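Local coordinates for putative methyl-accepting chemotaxis signal transduction protein (PDB 4XMR) that binds isoleucine in a tandem PAS sensory domain and probably relays amino-acid binding across the membrane to steer chemotaxis, at residues E58-I61 against I62-G66; L21-V24 against T25-V29; N206-L210 against N211-N215; Y116-A119 against L120-N123. One frame throughout, in Å; residues are numbered along the deposited sequence. Where two conformers were deposited one is given.

Contact 1 of 4, residues E58-I61 against I62-G66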
loop_
_atom_site.group_PDB
_atom_site.type_symbol
_atom_site.label_atom_id
_atom_site.label_comp_id
_atom_site.label_asym_id
_atom_site.label_seq_id
_atom_site.Cartn_x
_atom_site.Cartn_y
_atom_site.Cartn_z
ATOM N N GLU B 58 11.248 31.388 14.728
ATOM C CA GLU B 58 10.866 30.174 15.441
ATOM C C GLU B 58 9.389 30.182 15.827
ATOM O O GLU B 58 8.701 29.169 15.683
ATOM C CB GLU B 58 11.760 29.946 16.661
ATOM C CG GLU B 58 13.190 29.580 16.299
ATOM C CD GLU B 58 14.050 29.287 17.513
ATOM O OE1 GLU B 58 13.510 29.283 18.637
ATOM O OE2 GLU B 58 15.262 29.060 17.335
ATOM N N GLU B 59 8.900 31.326 16.296
ATOM C CA GLU B 59 7.487 31.460 16.634
ATOM C C GLU B 59 6.584 31.160 15.434
ATOM O O GLU B 59 5.605 30.419 15.548
ATOM C CB GLU B 59 7.192 32.857 17.188
ATOM C CG GLU B 59 5.719 33.104 17.488
ATOM C CD GLU B 59 5.464 34.467 18.116
ATOM O OE1 GLU B 59 6.441 35.175 18.438
ATOM O OE2 GLU B 59 4.281 34.824 18.287
ATOM N N ASN B 60 6.908 31.745 14.287
ATOM C CA ASN B 60 6.110 31.516 13.090
ATOM C C ASN B 60 6.192 30.069 12.609
ATOM O O ASN B 60 5.201 29.494 12.160
ATOM C CB ASN B 60 6.506 32.484 11.975
ATOM C CG ASN B 60 6.023 33.893 12.236
ATOM O OD1 ASN B 60 5.188 34.117 13.109
ATOM N ND2 ASN B 60 6.537 34.849 11.474
ATOM N N ILE B 61 7.374 29.475 12.717
ATOM C CA ILE B 61 7.532 28.076 12.340
ATOM C C ILE B 61 6.670 27.175 13.231
ATOM O O ILE B 61 5.928 26.325 12.732
ATOM C CB ILE B 61 9.008 27.646 12.374
ATOM C CG1 ILE B 61 9.774 28.331 11.236
ATOM C CG2 ILE B 61 9.130 26.128 12.264
ATOM C CD1 ILE B 61 11.283 28.284 11.379
ATOM N N ILE B 62 6.742 27.374 14.545
ATOM C CA ILE B 62 5.933 26.582 15.469
ATOM C C ILE B 62 4.452 26.712 15.111
ATOM O O ILE B 62 3.741 25.716 14.965
ATOM C CB ILE B 62 6.134 27.036 16.934
ATOM C CG1 ILE B 62 7.553 26.707 17.409
ATOM C CG2 ILE B 62 5.107 26.383 17.852
ATOM C CD1 ILE B 62 7.946 27.428 18.694
ATOM N N ASN B 63 3.998 27.949 14.949
ATOM C CA ASN B 63 2.580 28.200 14.741
ATOM C C ASN B 63 2.039 27.779 13.383
ATOM O O ASN B 63 0.887 27.369 13.278
ATOM C CB ASN B 63 2.253 29.669 14.987
ATOM C CG ASN B 63 2.407 30.060 16.438
ATOM O OD1 ASN B 63 2.318 29.220 17.333
ATOM N ND2 ASN B 63 2.638 31.342 16.681
ATOM N N ASN B 64 2.867 27.881 12.347
ATOM C CA ASN B 64 2.404 27.638 10.988
ATOM C C ASN B 64 2.812 26.287 10.424
ATOM O O ASN B 64 2.040 25.668 9.695
ATOM C CB ASN B 64 2.879 28.746 10.043
ATOM C CG ASN B 64 2.277 30.087 10.381
ATOM O OD1 ASN B 64 1.101 30.320 10.133
ATOM N ND2 ASN B 64 3.083 30.975 10.943
ATOM N N VAL B 65 4.024 25.832 10.742
ATOM C CA VAL B 65 4.474 24.529 10.262
ATOM C C VAL B 65 3.918 23.407 11.138
ATOM O O VAL B 65 3.558 22.340 10.635
ATOM C CB VAL B 65 6.017 24.448 10.171
ATOM C CG1 VAL B 65 6.464 23.061 9.727
ATOM C CG2 VAL B 65 6.534 25.500 9.195
ATOM N N GLY B 66 3.829 23.644 12.443
ATOM C CA GLY B 66 3.416 22.595 13.361
ATOM C C GLY B 66 2.111 21.894 13.008
ATOM O O GLY B 66 2.059 20.664 12.983
HETATM O O HOH W 1 2.574 32.727 19.246
HETATM O O HOH W 2 2.984 33.274 14.317
HETATM O O HOH W 3 2.333 33.714 11.445
#
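I61 and V65, one helical turn apart, form the packed side of this first stretch of helix 58-76, while E59, N60, N63 and N64 carry its wet side. The two buried residues lie side by side and point the same way, with CG2 of I61 4.1 Å from CG2 of V65. Beneath them the backbone bond from V65 N to I61 O measures 2.8 Å; G66 N adds a long, weak bond to the same oxygen. I62 turns its CG1 beside its own backbone N (chi1 -68°), which brings CG1 to 3.2 Å from the carbonyl O of E58.

On the wet side the asparagines combine direct bonds with water bridges. N64 ND2 folds back to N60 O at 2.9 Å, and N64 N reaches that oxygen from the opposite face of its plane, so one carbonyl takes two donors from one residue. E59 and N63 cross with carboxylate and amide planes almost perpendicular, 89° apart; a water joins E59 OE2 to N63 ND2, and a second joins N63 ND2 to N60 OD1. N60 ND2 is held by Q53 O.

E58 turns away from this cluster to a salt bridge with K89. I61, I62 and V65 rest on L91 of strand 90-94, and E58 and I62 also touch L104 of strand 103-105, which seats the start of the helix against the edge of the six-stranded antiparallel sheet.

Contact 2 of 4, residues L21-V24 against T25-V29; sequences LLKV and TQSTV
V24 O is gripped twice by T28: the hydroxyl OG1 donates to it at 2.8 Å and the backbone N at 3.0 Å, from opposite faces of the carbonyl plane. The hydroxyl can fold back because OG1 lies beside its own backbone N (chi1 -60°), the usual way a helical threonine returns its proton to the preceding turn. The hydroxyl donor stands 32° out of that carbonyl plane.

T25 OG1 likewise lies beside its own backbone N, yet it ends 4.0 Å from L21 O, too far for a direct bond. A water spans the gap, donating to the leucine carbonyl and accepting from the threonine hydroxyl. That hydroxyl also bonds T177 and T173.

On the exposed flank K23 extends its chain and bends only at the end, and NZ feeds two waters. One leads to S27 OG, the other, through longer bonds of 3.2 Å from the water to K23 NZ and to Q26 OE1, reaches the amide of Q26. Q26 NE2 meanwhile bonds E30 a turn further on. The ammonium is thus tied to this surface through solvent.

The stretch lies within the long helix 9-48. L21 and L22 lean on I240 of strand 236-243, T25 and V29 on L179 of strand 177-180, and Q26 and V29 on V233 of strand 224-233; V24 packs on P174 of the second subunit.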
loop_
_atom_site.group_PDB
_atom_site.type_symbol
_atom_site.label_atom_id
_atom_site.label_comp_id
_atom_site.label_asym_id
_atom_site.label_seq_id
_atom_site.Cartn_x
_atom_site.Cartn_y
_atom_site.Cartn_z
ATOM N N LEU B 21 6.144 -15.141 -6.980
ATOM C CA LEU B 21 6.030 -14.791 -5.567
ATOM C C LEU B 21 7.163 -13.891 -5.096
ATOM O O LEU B 21 6.938 -12.970 -4.300
ATOM C CB LEU B 21 5.900 -16.037 -4.691
ATOM C CG LEU B 21 4.680 -16.901 -5.011
ATOM C CD1 LEU B 21 4.584 -17.996 -3.987
ATOM C CD2 LEU B 21 3.394 -16.083 -5.067
ATOM N N LEU B 22 8.373 -14.129 -5.578
ATOM C CA LEU B 22 9.465 -13.223 -5.268
ATOM C C LEU B 22 9.146 -11.806 -5.748
ATOM O O LEU B 22 9.386 -10.827 -5.025
ATOM C CB LEU B 22 10.773 -13.738 -5.877
ATOM C CG LEU B 22 11.998 -12.859 -5.617
ATOM C CD1 LEU B 22 12.246 -12.668 -4.124
ATOM C CD2 LEU B 22 13.225 -13.486 -6.284
ATOM N N LYS B 23 8.569 -11.696 -6.943
ATOM C CA LYS B 23 8.221 -10.389 -7.491
ATOM C C LYS B 23 7.149 -9.693 -6.646
ATOM O O LYS B 23 7.173 -8.471 -6.513
ATOM C CB LYS B 23 7.795 -10.480 -8.958
ATOM C CG LYS B 23 7.630 -9.099 -9.614
ATOM C CD LYS B 23 7.452 -9.152 -11.113
ATOM C CE LYS B 23 7.246 -7.751 -11.672
ATOM N NZ LYS B 23 8.356 -6.822 -11.291
ATOM N N VAL B 24 6.225 -10.451 -6.053
ATOM C CA VAL B 24 5.252 -9.826 -5.148
ATOM C C VAL B 24 5.965 -9.171 -3.964
ATOM O O VAL B 24 5.594 -8.066 -3.536
ATOM C CB VAL B 24 4.210 -10.845 -4.649
ATOM C CG1 VAL B 24 3.331 -10.231 -3.550
ATOM C CG2 VAL B 24 3.353 -11.335 -5.804
ATOM N N THR B 25 6.981 -9.835 -3.419
ATOM C CA THR B 25 7.735 -9.240 -2.324
ATOM C C THR B 25 8.544 -8.031 -2.806
ATOM O O THR B 25 8.608 -7.013 -2.110
ATOM C CB THR B 25 8.583 -10.303 -1.585
ATOM O OG1 THR B 25 7.703 -11.123 -0.807
ATOM C CG2 THR B 25 9.620 -9.676 -0.663
ATOM N N GLN B 26 9.132 -8.124 -3.995
ATOM C CA GLN B 26 9.779 -6.958 -4.589
ATOM C C GLN B 26 8.813 -5.772 -4.703
ATOM O O GLN B 26 9.151 -4.654 -4.313
ATOM C CB GLN B 26 10.375 -7.310 -5.959
ATOM C CG GLN B 26 10.967 -6.114 -6.682
ATOM C CD GLN B 26 11.462 -6.466 -8.064
ATOM O OE1 GLN B 26 11.750 -7.622 -8.355
ATOM N NE2 GLN B 26 11.561 -5.466 -8.926
ATOM N N SER B 27 7.616 -6.035 -5.221
ATOM C CA SER B 27 6.603 -4.996 -5.357
ATOM C C SER B 27 6.221 -4.382 -4.013
ATOM O O SER B 27 5.968 -3.181 -3.913
ATOM C CB SER B 27 5.355 -5.549 -6.050
ATOM O OG SER B 27 5.632 -5.886 -7.402
ATOM N N THR B 28 6.179 -5.215 -2.983
ATOM C CA THR B 28 5.841 -4.748 -1.641
ATOM C C THR B 28 6.843 -3.700 -1.185
ATOM O O THR B 28 6.470 -2.638 -0.672
ATOM C CB THR B 28 5.800 -5.930 -0.655
ATOM O OG1 THR B 28 4.812 -6.865 -1.089
ATOM C CG2 THR B 28 5.469 -5.463 0.750
ATOM N N VAL B 29 8.122 -3.977 -1.379
ATOM C CA VAL B 29 9.169 -3.038 -1.019
ATOM C C VAL B 29 9.090 -1.754 -1.848
ATOM O O VAL B 29 9.202 -0.649 -1.314
ATOM C CB VAL B 29 10.551 -3.693 -1.181
ATOM C CG1 VAL B 29 11.660 -2.685 -0.951
ATOM C CG2 VAL B 29 10.686 -4.879 -0.231
HETATM O O HOH W 4 5.689 -12.641 -1.966
HETATM O O HOH W 5 8.104 -5.458 -8.689
HETATM O O HOH W 6 11.093 -8.423 -11.400
#

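Contact 3 of 4, residues N206-L210 against N211-N215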
loop_
_atom_site.group_PDB
_atom_site.type_symbol
_atom_site.label_atom_id
_atom_site.label_comp_id
_atom_site.label_asym_id
_atom_site.label_seq_id
_atom_site.Cartn_x
_atom_site.Cartn_y
_atom_site.Cartn_z
ATOM N N ASN B 206 25.737 -16.719 0.138
ATOM C CA ASN B 206 26.878 -17.173 -0.654
ATOM C C ASN B 206 26.428 -17.683 -2.015
ATOM O O ASN B 206 27.069 -17.424 -3.035
ATOM C CB ASN B 206 27.655 -18.263 0.086
ATOM C CG ASN B 206 28.413 -17.728 1.289
ATOM O OD1 ASN B 206 28.665 -16.527 1.395
ATOM N ND2 ASN B 206 28.777 -18.621 2.205
ATOM N N ALA B 207 25.317 -18.408 -2.034
ATOM C CA ALA B 207 24.819 -18.939 -3.290
ATOM C C ALA B 207 24.298 -17.807 -4.174
ATOM O O ALA B 207 24.531 -17.793 -5.378
ATOM C CB ALA B 207 23.749 -19.977 -3.042
ATOM N N TYR B 208 23.600 -16.846 -3.577
ATOM C CA TYR B 208 23.133 -15.695 -4.340
ATOM C C TYR B 208 24.296 -14.947 -5.004
ATOM O O TYR B 208 24.203 -14.542 -6.166
ATOM C CB TYR B 208 22.330 -14.761 -3.439
ATOM C CG TYR B 208 22.020 -13.427 -4.059
ATOM C CD1 TYR B 208 21.393 -13.336 -5.299
ATOM C CD2 TYR B 208 22.309 -12.251 -3.380
ATOM C CE1 TYR B 208 21.092 -12.106 -5.860
ATOM C CE2 TYR B 208 22.010 -11.024 -3.927
ATOM C CZ TYR B 208 21.406 -10.952 -5.164
ATOM O OH TYR B 208 21.117 -9.708 -5.686
ATOM N N LYS B 209 25.398 -14.794 -4.281
ATOM C CA LYS B 209 26.558 -14.096 -4.832
ATOM C C LYS B 209 27.094 -14.755 -6.106
ATOM O O LYS B 209 27.584 -14.077 -7.006
ATOM C CB LYS B 209 27.663 -13.970 -3.788
ATOM C CG LYS B 209 27.361 -12.956 -2.706
ATOM C CD LYS B 209 28.577 -12.687 -1.842
ATOM C CE LYS B 209 28.939 -13.890 -0.986
ATOM N NZ LYS B 209 30.141 -13.619 -0.143
ATOM N N LEU B 210 26.985 -16.078 -6.184
ATOM C CA LEU B 210 27.436 -16.817 -7.362
ATOM C C LEU B 210 26.475 -16.683 -8.548
ATOM O O LEU B 210 26.868 -16.875 -9.692
ATOM C CB LEU B 210 27.592 -18.298 -7.020
ATOM C CG LEU B 210 28.728 -18.710 -6.089
ATOM C CD1 LEU B 210 28.505 -20.135 -5.599
ATOM C CD2 LEU B 210 30.061 -18.603 -6.817
ATOM N N ASN B 211 25.213 -16.364 -8.279
ATOM C CA ASN B 211 24.158 -16.553 -9.282
ATOM C C ASN B 211 23.485 -15.322 -9.885
ATOM O O ASN B 211 22.978 -15.382 -11.002
ATOM C CB ASN B 211 23.085 -17.499 -8.743
ATOM C CG ASN B 211 23.526 -18.937 -8.779
ATOM O OD1 ASN B 211 23.347 -19.625 -9.785
ATOM N ND2 ASN B 211 24.130 -19.399 -7.694
ATOM N N GLY B 212 23.460 -14.217 -9.155
ATOM C CA GLY B 212 22.795 -13.031 -9.663
ATOM C C GLY B 212 21.276 -13.044 -9.591
ATOM O O GLY B 212 20.650 -14.046 -9.225
ATOM N N ASP B 213 20.681 -11.913 -9.960
ATOM C CA ASP B 213 19.263 -11.662 -9.701
ATOM C C ASP B 213 18.296 -12.596 -10.428
ATOM O O ASP B 213 18.387 -12.787 -11.647
ATOM C CB ASP B 213 18.888 -10.202 -10.007
ATOM C CG ASP B 213 19.532 -9.205 -9.051
ATOM O OD1 ASP B 213 20.177 -9.625 -8.069
ATOM O OD2 ASP B 213 19.387 -7.987 -9.295
ATOM N N ASN B 214 17.380 -13.168 -9.650
ATOM C CA ASN B 214 16.304 -14.037 -10.133
ATOM C C ASN B 214 16.711 -15.387 -10.690
ATOM O O ASN B 214 15.868 -16.137 -11.179
ATOM C CB ASN B 214 15.390 -13.310 -11.118
ATOM C CG ASN B 214 14.321 -12.530 -10.419
ATOM O OD1 ASN B 214 13.406 -13.109 -9.835
ATOM N ND2 ASN B 214 14.441 -11.212 -10.444
ATOM N N ASN B 215 17.994 -15.703 -10.589
ATOM C CA ASN B 215 18.505 -16.980 -11.075
ATOM C C ASN B 215 18.462 -18.004 -9.950
ATOM O O ASN B 215 19.024 -17.792 -8.882
ATOM C CB ASN B 215 19.928 -16.815 -11.601
ATOM C CG ASN B 215 20.002 -15.856 -12.767
ATOM O OD1 ASN B 215 19.163 -15.895 -13.670
ATOM N ND2 ASN B 215 21.002 -14.986 -12.757
#
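Y208 OH donates to D213 OD1 at 2.6 Å, a short bond that meets the carboxylate oxygen nearly along its C-O axis and in the plane of the ring. Ring and carboxylate planes are only 8° apart, so the two flat groups meet edge on. With CG anti to its backbone N (chi1 169°), Y208 extends past the helix end toward the loop.

N211 ND2 returns to A207 O at 2.8 Å, almost straight at 176° and in its own amide plane. Y208 O takes two backbone donors: G212 N at 3.1 Å, close to the carbonyl direction, and N211 N from well above the carbonyl plane. G212 leaves the helix with positive phi and opens a type II turn to N215, whose ND2 bonds N211 O at 2.7 Å.

Outward, A207, Y208 and N211 pack on F217, Y208 also touches C230 and K232, and N214 hydrogen-bonds C230 through the backbone. D213 OD1 has a further, weak bond from K232 N.

The side-chain amides of N211 and N215 thus serve A207 O and N211 O where the helix gives way to the turn, and donors around D213 OD1 would probably favour its ionised form.

Contact 4 of 4, residues Y116-A119 against L120-N123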
loop_
_atom_site.group_PDB
_atom_site.type_symbol
_atom_site.label_atom_id
_atom_site.label_comp_id
_atom_site.label_asym_id
_atom_site.label_seq_id
_atom_site.Cartn_x
_atom_site.Cartn_y
_atom_site.Cartn_z
ATOM N N TYR B 116 19.767 14.410 8.066
ATOM C CA TYR B 116 19.889 15.851 7.938
ATOM C C TYR B 116 20.953 16.191 6.893
ATOM O O TYR B 116 20.679 16.883 5.912
ATOM C CB TYR B 116 20.208 16.479 9.300
ATOM C CG TYR B 116 20.255 17.989 9.303
ATOM C CD1 TYR B 116 21.445 18.663 9.081
ATOM C CD2 TYR B 116 19.109 18.741 9.538
ATOM C CE1 TYR B 116 21.492 20.032 9.083
ATOM C CE2 TYR B 116 19.150 20.118 9.541
ATOM C CZ TYR B 116 20.345 20.755 9.311
ATOM O OH TYR B 116 20.397 22.128 9.313
ATOM N N GLN B 117 22.163 15.683 7.089
ATOM C CA GLN B 117 23.264 16.044 6.205
ATOM C C GLN B 117 23.069 15.570 4.767
ATOM O O GLN B 117 23.383 16.294 3.825
ATOM C CB GLN B 117 24.596 15.578 6.784
ATOM C CG GLN B 117 25.054 16.445 7.944
ATOM C CD GLN B 117 25.338 17.883 7.526
ATOM O OE1 GLN B 117 25.927 18.134 6.472
ATOM N NE2 GLN B 117 24.920 18.833 8.354
ATOM N N GLU B 118 22.517 14.378 4.587
ATOM C CA GLU B 118 22.342 13.860 3.230
ATOM C C GLU B 118 21.277 14.623 2.447
ATOM O O GLU B 118 21.384 14.781 1.233
ATOM C CB GLU B 118 22.057 12.358 3.243
ATOM C CG GLU B 118 23.233 11.526 3.732
ATOM C CD GLU B 118 24.480 11.744 2.893
ATOM O OE1 GLU B 118 24.363 11.768 1.650
ATOM O OE2 GLU B 118 25.571 11.904 3.480
ATOM N N ALA B 119 20.259 15.117 3.148
ATOM C CA ALA B 119 19.197 15.881 2.503
ATOM C C ALA B 119 19.730 17.184 1.925
ATOM O O ALA B 119 19.233 17.666 0.910
ATOM C CB ALA B 119 18.085 16.182 3.491
ATOM N N LEU B 120 20.745 17.746 2.577
ATOM C CA LEU B 120 21.349 19.001 2.138
ATOM C C LEU B 120 22.294 18.798 0.954
ATOM O O LEU B 120 22.687 19.765 0.292
ATOM C CB LEU B 120 22.101 19.667 3.295
ATOM C CG LEU B 120 21.251 20.111 4.488
ATOM C CD1 LEU B 120 22.138 20.623 5.607
ATOM C CD2 LEU B 120 20.255 21.178 4.068
ATOM N N LYS B 121 22.654 17.546 0.684
ATOM C CA LYS B 121 23.573 17.233 -0.407
ATOM C C LYS B 121 22.842 16.856 -1.680
ATOM O O LYS B 121 23.472 16.612 -2.711
ATOM C CB LYS B 121 24.479 16.067 -0.026
ATOM C CG LYS B 121 25.409 16.347 1.122
ATOM C CD LYS B 121 26.175 15.094 1.483
ATOM C CE LYS B 121 27.120 15.339 2.635
ATOM N NZ LYS B 121 27.811 14.081 3.015
ATOM N N THR B 122 21.516 16.786 -1.609
ATOM C CA THR B 122 20.735 16.317 -2.747
ATOM C C THR B 122 19.410 17.054 -2.915
ATOM O O THR B 122 18.835 17.568 -1.954
ATOM C CB THR B 122 20.465 14.796 -2.669
ATOM O OG1 THR B 122 19.785 14.373 -3.854
ATOM C CG2 THR B 122 19.605 14.461 -1.454
ATOM N N ASN B 123 18.949 17.099 -4.159
ATOM C CA ASN B 123 17.639 17.620 -4.504
ATOM C C ASN B 123 16.584 16.593 -4.148
ATOM O O ASN B 123 15.393 16.888 -4.103
ATOM C CB ASN B 123 17.574 17.880 -6.008
ATOM C CG ASN B 123 17.553 19.354 -6.347
ATOM O OD1 ASN B 123 17.822 20.205 -5.501
ATOM N ND2 ASN B 123 17.232 19.663 -7.599
#
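Y116 and L120 supply the apolar part of this helix end: the leucine methyl CD1 comes obliquely against the tyrosine ring, 3.6 Å from CE1. With CG anti to the backbone N (chi1 -176°), the Y116 ring reaches this methyl. A119 shares the inward side, and V156 of strand 152-162 touches all three residues.

The charged pair lies on the outer side. K121 NZ meets E118 OE2 at 3.2 Å, a salt bridge that also counts as a hydrogen bond, entering on the syn side and 34° out of the carboxylate plane. The glutamate reaches it by bending at chi2 (-58°), whereas the lysine runs fully extended and lays CD 3.8 Å from each carboxylate oxygen.

Backbone bonds fade as the helix ends. L120 N makes two weak bonds, to Y116 O and to Q117 O, and K121 N turns to E118 O at 3.1 Å from far above the carbonyl plane. T122 CG2 lies 3.2 Å from that same E118 O, while T122 OG1 accepts from D124 N. Q117 NE2 bonds K111 O, beside the Y116 ring edge.

A weak i to i+4 bond from L120 N, followed by an i to i+3 bond from K121 N, is consistent with the last turn of helix 114-120 giving way to the loop. That loop leads toward strand 126-132 of the first PDC sensor domain; the Y116 side chain lies about 8 Å from the bound isoleucine.

In the fold
Along the chain the order is contact 2, contact 1, contact 4, contact 3, all in series. Contact 2 lies on the long helix 9-48, which is followed by helix 58-76 carrying contact 1; their centres are 41 Å apart, on opposite sides of the chain's centre. Contacts 1 and 4, with centres 22 Å apart, border the six-stranded sheet of the isoleucine-binding module. Contacts 2 and 3 border the five-stranded sheet, centres 17 Å apart, and meet at L22 and N214 in the conformer of N214 considered. Helix 9-48 is thus packed on the second module at contact 2 and leads by way of helix 58-76 to the first, consistent with the tandem PAS design.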